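Local coordinates for protein alpha-1,3-glucanase (Bacillus circulans, PDB 5ZRU) that probably hydrolyses alpha-1,3-glucan as a family GH87 glucanase, this chain being the catalytic unit of a longer, multi-domain protein, at residues N367-L378 with Y398-G409. Numbering follows the deposited sequence.
Sequences NSSIRNNGDDGL and YNTIENNWRAAG. With CA (calcium ion), chain J.
Ile370 N donates to Thr400 O and Glu402 N to Ile370 O; one residue bonding to both neighbours of its partner Ile401 is the parallel pattern, and strands 369-371 and 400-402 run 4.6 Å apart at 11°. They are neighbouring coils of the catalytic domain's right-handed parallel beta-helix. Inside, Ile401 CD1 meets Leu378 CD1 at 3.7 Å.

The charged contact lies on the face of Ser369, Arg371, Thr400 and Glu402, opposite Ile370 and Ile401. A bend at chi3 (-64°) turns the guanidinium's NE/NH2 side to Glu402 OE1: NH2 (3.0 Å) meets its syn lone pair, NE (2.9 Å) comes from above the carboxylate plane. Glu172 and Glu139 also pair with Arg371, and Arg20 with Glu402. A leucine replacing Arg371 would probably cost Glu402 OE1 this two-nitrogen clasp and Glu139 and Glu172 a countercharge, though Glu402 would keep Arg20.

Among the turns, Asn404 ND2 reaches Asp375 O at 2.8 Å from above the carbonyl plane, while Trp405 lays a ring face over Gly374 CA. Asp376 OD1 accepts from Ala408 N (3.0 Å).

Asp375 OD1 binds calcium at 2.6 Å, joined by Asp352, whereas Asp376 OD2 accepts from a coordinating water. Backbone bonds thus fix the coil register, and the ion and Arg435, salt-bridged to Asp376, are likely to share in offsetting this turn's acidic charge.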
ATOM      1  N   ASN A 367       4.275  -2.358  11.489  1.00  7.52           N
ATOM      2  CA  ASN A 367       5.453  -3.016  10.928  1.00  9.66           C
ATOM      3  C   ASN A 367       5.157  -3.692   9.596  1.00  7.61           C
ATOM      4  O   ASN A 367       5.472  -4.863   9.379  1.00  7.75           O
ATOM      5  CB  ASN A 367       6.058  -4.021  11.907  1.00 10.11           C
ATOM      6  CG  ASN A 367       7.496  -4.328  11.567  1.00  9.25           C
ATOM      7  OD1 ASN A 367       8.306  -3.419  11.429  1.00 11.77           O
ATOM      8  ND2 ASN A 367       7.808  -5.602  11.370  1.00 12.55           N
ATOM      9  N   SER A 368       4.582  -2.928   8.675  1.00  6.59           N
ATOM     10  CA  SER A 368       4.160  -3.482   7.399  1.00  7.51           C
ATOM     11  C   SER A 368       4.657  -2.619   6.246  1.00  8.89           C
ATOM     12  O   SER A 368       4.930  -1.425   6.395  1.00  8.96           O
ATOM     13  CB  SER A 368       2.635  -3.619   7.338  1.00  6.86           C
ATOM     14  OG  SER A 368       2.182  -4.590   8.278  1.00  7.54           O
ATOM     15  N   SER A 369       4.783  -3.263   5.091  1.00  8.15           N
ATOM     16  CA  SER A 369       5.186  -2.620   3.849  1.00  7.98           C
ATOM     17  C   SER A 369       3.921  -2.373   3.043  1.00  8.06           C
ATOM     18  O   SER A 369       3.235  -3.329   2.667  1.00  9.74           O
ATOM     19  CB  SER A 369       6.167  -3.510   3.078  1.00  8.23           C
ATOM     20  OG  SER A 369       6.308  -3.087   1.723  1.00  9.26           O
ATOM     21  N   ILE A 370       3.591  -1.097   2.820  1.00  8.42           N
ATOM     22  CA  ILE A 370       2.360  -0.685   2.143  1.00  7.47           C
ATOM     23  C   ILE A 370       2.808   0.018   0.868  1.00  8.14           C
ATOM     24  O   ILE A 370       3.252   1.164   0.931  1.00  9.22           O
ATOM     25  CB  ILE A 370       1.513   0.249   3.016  1.00  6.30           C
ATOM     26  CG1 ILE A 370       1.397  -0.309   4.451  1.00  6.94           C
ATOM     27  CG2 ILE A 370       0.136   0.512   2.363  1.00  8.42           C
ATOM     28  CD1 ILE A 370       0.671  -1.642   4.543  1.00  8.00           C
ATOM     29  N   ARG A 371       2.718  -0.645  -0.290  1.00  6.81           N
ATOM     30  CA  ARG A 371       3.439  -0.137  -1.455  1.00  8.13           C
ATOM     31  C   ARG A 371       2.594  -0.169  -2.720  1.00  7.67           C
ATOM     32  O   ARG A 371       1.958  -1.181  -3.017  1.00  8.38           O
ATOM     33  CB  ARG A 371       4.737  -0.936  -1.686  1.00  7.58           C
ATOM     34  CG  ARG A 371       5.613  -0.360  -2.795  1.00  9.56           C
ATOM     35  CD  ARG A 371       6.863  -1.219  -3.040  1.00 11.80           C
ATOM     36  NE  ARG A 371       7.756  -1.252  -1.891  1.00 15.24           N
ATOM     37  CZ  ARG A 371       8.622  -2.232  -1.631  1.00 11.87           C
ATOM     38  NH1 ARG A 371       8.707  -3.299  -2.421  1.00 10.92           N
ATOM     39  NH2 ARG A 371       9.386  -2.154  -0.554  1.00 10.95           N
ATOM     40  N   ASN A 372       2.593   0.942  -3.465  1.00  6.70           N
ATOM     41  CA  ASN A 372       2.113   0.965  -4.853  1.00  7.30           C
ATOM     42  C   ASN A 372       0.614   0.684  -4.945  1.00  8.75           C
ATOM     43  O   ASN A 372       0.157  -0.012  -5.853  1.00  7.07           O
ATOM     44  CB  ASN A 372       2.903  -0.024  -5.725  1.00  7.55           C
ATOM     45  CG  ASN A 372       2.849   0.323  -7.208  1.00  6.83           C
ATOM     46  OD1 ASN A 372       3.016   1.480  -7.599  1.00  9.15           O
ATOM     47  ND2 ASN A 372       2.642  -0.688  -8.042  1.00  8.90           N
ATOM     48  N   ASN A 373      -0.159   1.248  -4.024  1.00  9.06           N
ATOM     49  CA  ASN A 373      -1.605   1.059  -4.008  1.00  7.46           C
ATOM     50  C   ASN A 373      -2.327   2.240  -4.655  1.00  7.46           C
ATOM     51  O   ASN A 373      -1.807   3.358  -4.728  1.00  8.91           O
ATOM     52  CB  ASN A 373      -2.091   0.841  -2.569  1.00  6.84           C
ATOM     53  CG  ASN A 373      -1.553  -0.449  -1.976  1.00  8.24           C
ATOM     54  OD1 ASN A 373      -1.885  -1.531  -2.445  1.00  7.53           O
ATOM     55  ND2 ASN A 373      -0.706  -0.341  -0.945  1.00  6.16           N
ATOM     56  N   GLY A 374      -3.553   1.979  -5.114  1.00  8.72           N
ATOM     57  CA  GLY A 374      -4.285   2.922  -5.944  1.00  8.26           C
ATOM     58  C   GLY A 374      -5.336   3.761  -5.253  1.00 10.01           C
ATOM     59  O   GLY A 374      -6.266   4.265  -5.898  1.00  9.20           O
ATOM     60  N   ASP A 375      -5.186   3.919  -3.943  1.00  8.30           N
ATOM     61  CA  ASP A 375      -5.996   4.811  -3.124  1.00  9.72           C
ATOM     62  C   ASP A 375      -5.225   4.950  -1.812  1.00 10.78           C
ATOM     63  O   ASP A 375      -4.041   4.596  -1.754  1.00 10.50           O
ATOM     64  CB  ASP A 375      -7.429   4.260  -2.990  1.00 10.79           C
ATOM     65  CG  ASP A 375      -8.481   5.358  -2.850  1.00 18.66           C
ATOM     66  OD1 ASP A 375      -8.359   6.194  -1.939  1.00 15.88           O
ATOM     67  OD2 ASP A 375      -9.439   5.374  -3.650  1.00 31.68           O
ATOM     68  N   ASP A 376      -5.868   5.451  -0.760  1.00 10.48           N
ATOM     69  CA  ASP A 376      -5.132   5.652   0.489  1.00  9.07           C
ATOM     70  C   ASP A 376      -4.442   4.363   0.921  1.00 10.43           C
ATOM     71  O   ASP A 376      -5.051   3.290   0.909  1.00  9.40           O
ATOM     72  CB  ASP A 376      -6.068   6.124   1.598  1.00  9.20           C
ATOM     73  CG  ASP A 376      -6.671   7.477   1.307  1.00 10.58           C
ATOM     74  OD1 ASP A 376      -5.903   8.455   1.189  1.00 11.51           O
ATOM     75  OD2 ASP A 376      -7.912   7.555   1.186  1.00 12.92           O
ATOM     76  N   GLY A 377      -3.174   4.475   1.308  1.00  9.62           N
ATOM     77  CA  GLY A 377      -2.421   3.305   1.731  1.00  9.52           C
ATOM     78  C   GLY A 377      -3.048   2.681   2.961  1.00  9.26           C
ATOM     79  O   GLY A 377      -3.408   1.502   2.970  1.00 10.12           O
ATOM     80  N   LEU A 378      -3.202   3.494   4.000  1.00  7.54           N
ATOM     81  CA  LEU A 378      -3.856   3.100   5.242  1.00  8.35           C
ATOM     82  C   LEU A 378      -4.896   4.161   5.567  1.00  9.15           C
ATOM     83  O   LEU A 378      -4.559   5.344   5.677  1.00 10.49           O
ATOM     84  CB  LEU A 378      -2.842   2.975   6.387  1.00  9.02           C
ATOM     85  CG  LEU A 378      -1.619   2.077   6.143  1.00  8.84           C
ATOM     86  CD1 LEU A 378      -0.659   2.192   7.317  1.00  6.00           C
ATOM     87  CD2 LEU A 378      -2.031   0.616   5.921  1.00  8.81           C
ATOM     88  N   TYR A 398       4.764   2.370  12.609  1.00  8.14           N
ATOM     89  CA  TYR A 398       5.947   1.591  12.223  1.00  9.60           C
ATOM     90  C   TYR A 398       5.775   0.939  10.856  1.00  9.88           C
ATOM     91  O   TYR A 398       6.172  -0.206  10.644  1.00  8.82           O
ATOM     92  CB  TYR A 398       6.294   0.541  13.282  1.00 11.05           C
ATOM     93  CG  TYR A 398       6.753   1.166  14.584  1.00 10.61           C
ATOM     94  CD1 TYR A 398       8.065   1.600  14.741  1.00 10.17           C
ATOM     95  CD2 TYR A 398       5.866   1.339  15.642  1.00 11.88           C
ATOM     96  CE1 TYR A 398       8.488   2.182  15.931  1.00 11.72           C
ATOM     97  CE2 TYR A 398       6.281   1.918  16.832  1.00 11.92           C
ATOM     98  CZ  TYR A 398       7.584   2.341  16.965  1.00 15.16           C
ATOM     99  OH  TYR A 398       7.976   2.912  18.155  1.00 18.26           O
ATOM    100  N   ASN A 399       5.215   1.680   9.908  1.00  8.05           N
ATOM    101  CA  ASN A 399       5.019   1.183   8.554  1.00  8.95           C
ATOM    102  C   ASN A 399       5.883   1.962   7.576  1.00 10.56           C
ATOM    103  O   ASN A 399       6.222   3.124   7.813  1.00  9.22           O
ATOM    104  CB  ASN A 399       3.552   1.297   8.132  1.00  8.36           C
ATOM    105  CG  ASN A 399       2.635   0.545   9.060  1.00  9.34           C
ATOM    106  OD1 ASN A 399       2.731  -0.678   9.176  1.00  8.00           O
ATOM    107  ND2 ASN A 399       1.755   1.273   9.759  1.00  9.96           N
ATOM    108  N   THR A 400       6.250   1.300   6.482  1.00  8.18           N
ATOM    109  CA  THR A 400       6.917   1.938   5.355  1.00  7.99           C
ATOM    110  C   THR A 400       5.939   1.952   4.190  1.00  9.77           C
ATOM    111  O   THR A 400       5.544   0.892   3.691  1.00  9.46           O
ATOM    112  CB  THR A 400       8.207   1.212   4.980  1.00 10.95           C
ATOM    113  OG1 THR A 400       9.120   1.278   6.083  1.00  9.28           O
ATOM    114  CG2 THR A 400       8.840   1.871   3.771  1.00  9.66           C
ATOM    115  N   ILE A 401       5.554   3.150   3.771  1.00  9.72           N
ATOM    116  CA  ILE A 401       4.450   3.361   2.844  1.00  7.63           C
ATOM    117  C   ILE A 401       5.031   4.065   1.628  1.00 10.16           C
ATOM    118  O   ILE A 401       5.367   5.254   1.693  1.00 11.35           O
ATOM    119  CB  ILE A 401       3.322   4.173   3.494  1.00  7.13           C
ATOM    120  CG1 ILE A 401       2.896   3.466   4.789  1.00  7.55           C
ATOM    121  CG2 ILE A 401       2.138   4.348   2.520  1.00  8.22           C
ATOM    122  CD1 ILE A 401       1.975   4.262   5.660  1.00 12.37           C
ATOM    123  N   GLU A 402       5.145   3.336   0.520  1.00  9.95           N
ATOM    124  CA  GLU A 402       5.905   3.774  -0.644  1.00 10.00           C
ATOM    125  C   GLU A 402       5.061   3.704  -1.909  1.00  8.37           C
ATOM    126  O   GLU A 402       4.219   2.818  -2.060  1.00  9.68           O
ATOM    127  CB  GLU A 402       7.148   2.899  -0.834  1.00 11.87           C
ATOM    128  CG  GLU A 402       8.181   2.985   0.296  1.00 10.38           C
ATOM    129  CD  GLU A 402       9.125   1.799   0.303  1.00 13.61           C
ATOM    130  OE1 GLU A 402       8.645   0.649   0.157  1.00 12.04           O
ATOM    131  OE2 GLU A 402      10.351   2.007   0.446  1.00 12.67           O
ATOM    132  N   ASN A 403       5.311   4.647  -2.823  1.00  7.11           N
ATOM    133  CA  ASN A 403       4.848   4.586  -4.215  1.00  7.21           C
ATOM    134  C   ASN A 403       3.328   4.602  -4.349  1.00  8.42           C
ATOM    135  O   ASN A 403       2.789   4.101  -5.336  1.00  8.21           O
ATOM    136  CB  ASN A 403       5.415   3.368  -4.946  1.00  8.96           C
ATOM    137  CG  ASN A 403       6.930   3.341  -4.947  1.00 12.16           C
ATOM    138  OD1 ASN A 403       7.535   2.462  -4.336  1.00 15.98           O
ATOM    139  ND2 ASN A 403       7.550   4.302  -5.626  1.00 11.77           N
ATOM    140  N   ASN A 404       2.625   5.177  -3.368  1.00  9.77           N
ATOM    141  CA  ASN A 404       1.189   5.410  -3.519  1.00  9.97           C
ATOM    142  C   ASN A 404       0.954   6.196  -4.807  1.00  9.87           C
ATOM    143  O   ASN A 404       1.678   7.149  -5.094  1.00 10.92           O
ATOM    144  CB  ASN A 404       0.661   6.206  -2.331  1.00 13.78           C
ATOM    145  CG  ASN A 404      -0.567   5.599  -1.728  1.00 16.06           C
ATOM    146  OD1 ASN A 404      -0.467   4.637  -0.978  1.00 20.57           O
ATOM    147  ND2 ASN A 404      -1.730   6.141  -2.048  1.00 17.17           N
ATOM    148  N   TRP A 405      -0.022   5.779  -5.625  1.00  8.43           N
ATOM    149  CA  TRP A 405      -0.293   6.503  -6.870  1.00 10.74           C
ATOM    150  C   TRP A 405      -1.674   7.149  -6.898  1.00  9.58           C
ATOM    151  O   TRP A 405      -2.108   7.624  -7.952  1.00 10.33           O
ATOM    152  CB  TRP A 405      -0.099   5.608  -8.097  1.00  9.51           C
ATOM    153  CG  TRP A 405      -0.634   4.198  -8.043  1.00  9.58           C
ATOM    154  CD1 TRP A 405       0.008   3.094  -7.552  1.00 10.39           C
ATOM    155  CD2 TRP A 405      -1.899   3.741  -8.539  1.00  8.94           C
ATOM    156  NE1 TRP A 405      -0.784   1.982  -7.706  1.00  9.38           N
ATOM    157  CE2 TRP A 405      -1.962   2.352  -8.307  1.00  8.52           C
ATOM    158  CE3 TRP A 405      -2.984   4.373  -9.151  1.00 10.50           C
ATOM    159  CZ2 TRP A 405      -3.076   1.586  -8.650  1.00  8.91           C
ATOM    160  CZ3 TRP A 405      -4.095   3.605  -9.506  1.00 10.30           C
ATOM    161  CH2 TRP A 405      -4.129   2.226  -9.257  1.00  9.74           C
ATOM    162  N   ARG A 406      -2.369   7.181  -5.771  1.00 10.44           N
ATOM    163  CA  ARG A 406      -3.590   7.963  -5.659  1.00  7.69           C
ATOM    164  C   ARG A 406      -3.815   8.288  -4.193  1.00  9.83           C
ATOM    165  O   ARG A 406      -3.539   7.458  -3.323  1.00 12.05           O
ATOM    166  CB  ARG A 406      -4.799   7.207  -6.223  1.00  8.25           C
ATOM    167  CG  ARG A 406      -6.109   7.966  -6.046  1.00 12.08           C
ATOM    168  CD  ARG A 406      -7.281   7.222  -6.653  1.00 14.04           C
ATOM    169  NE  ARG A 406      -8.496   8.014  -6.523  1.00 16.41           N
ATOM    170  CZ  ARG A 406      -9.664   7.674  -7.050  1.00 21.50           C
ATOM    171  NH1 ARG A 406      -9.771   6.550  -7.741  1.00 15.72           N
ATOM    172  NH2 ARG A 406     -10.724   8.461  -6.880  1.00 19.25           N
ATOM    173  N   ALA A 407      -4.309   9.493  -3.928  1.00  8.63           N
ATOM    174  CA  ALA A 407      -4.711   9.907  -2.569  1.00 10.75           C
ATOM    175  C   ALA A 407      -3.461   9.918  -1.679  1.00 10.67           C
ATOM    176  O   ALA A 407      -2.414  10.434  -2.097  1.00  9.39           O
ATOM    177  CB  ALA A 407      -5.862   9.037  -2.065  1.00  9.97           C
ATOM    178  N   ALA A 408      -3.522   9.389  -0.453  1.00  8.90           N
ATOM    179  CA  ALA A 408      -2.454   9.613   0.513  1.00 10.31           C
ATOM    180  C   ALA A 408      -1.922   8.303   1.080  1.00  9.43           C
ATOM    181  O   ALA A 408      -2.599   7.276   1.080  1.00  9.71           O
ATOM    182  CB  ALA A 408      -2.932  10.506   1.664  1.00 10.69           C
ATOM    183  N   GLY A 409      -0.695   8.357   1.606  1.00  9.40           N
ATOM    184  CA  GLY A 409      -0.159   7.198   2.304  1.00  9.37           C
ATOM    185  C   GLY A 409      -0.976   6.814   3.527  1.00  8.91           C
ATOM    186  O   GLY A 409      -1.244   5.631   3.763  1.00  8.20           O
TER
HETATM  187 CA    CA J 608     -10.033   4.722  -0.619  1.00 21.59          CA
HETATM  188  O   HOH W   1       6.674  -0.524   1.551  1.00 14.36           O
HETATM  189  O   HOH W   2       0.790   2.266  -0.981  1.00  7.78           O
HETATM  190  O   HOH W   3      -8.031   4.166  -8.059  1.00 13.78           O
HETATM  191  O   HOH W   4     -11.346   3.491  -2.038  1.00 32.06           O
HETATM  192  O   HOH W   5      -9.517   5.587   1.183  1.00 15.34           O
HETATM  193  O   HOH W   6     -11.051   6.485  -1.342  1.00 24.87           O
HETATM  194  O   HOH W   7     -12.190   4.223  -0.051  1.00 30.56           O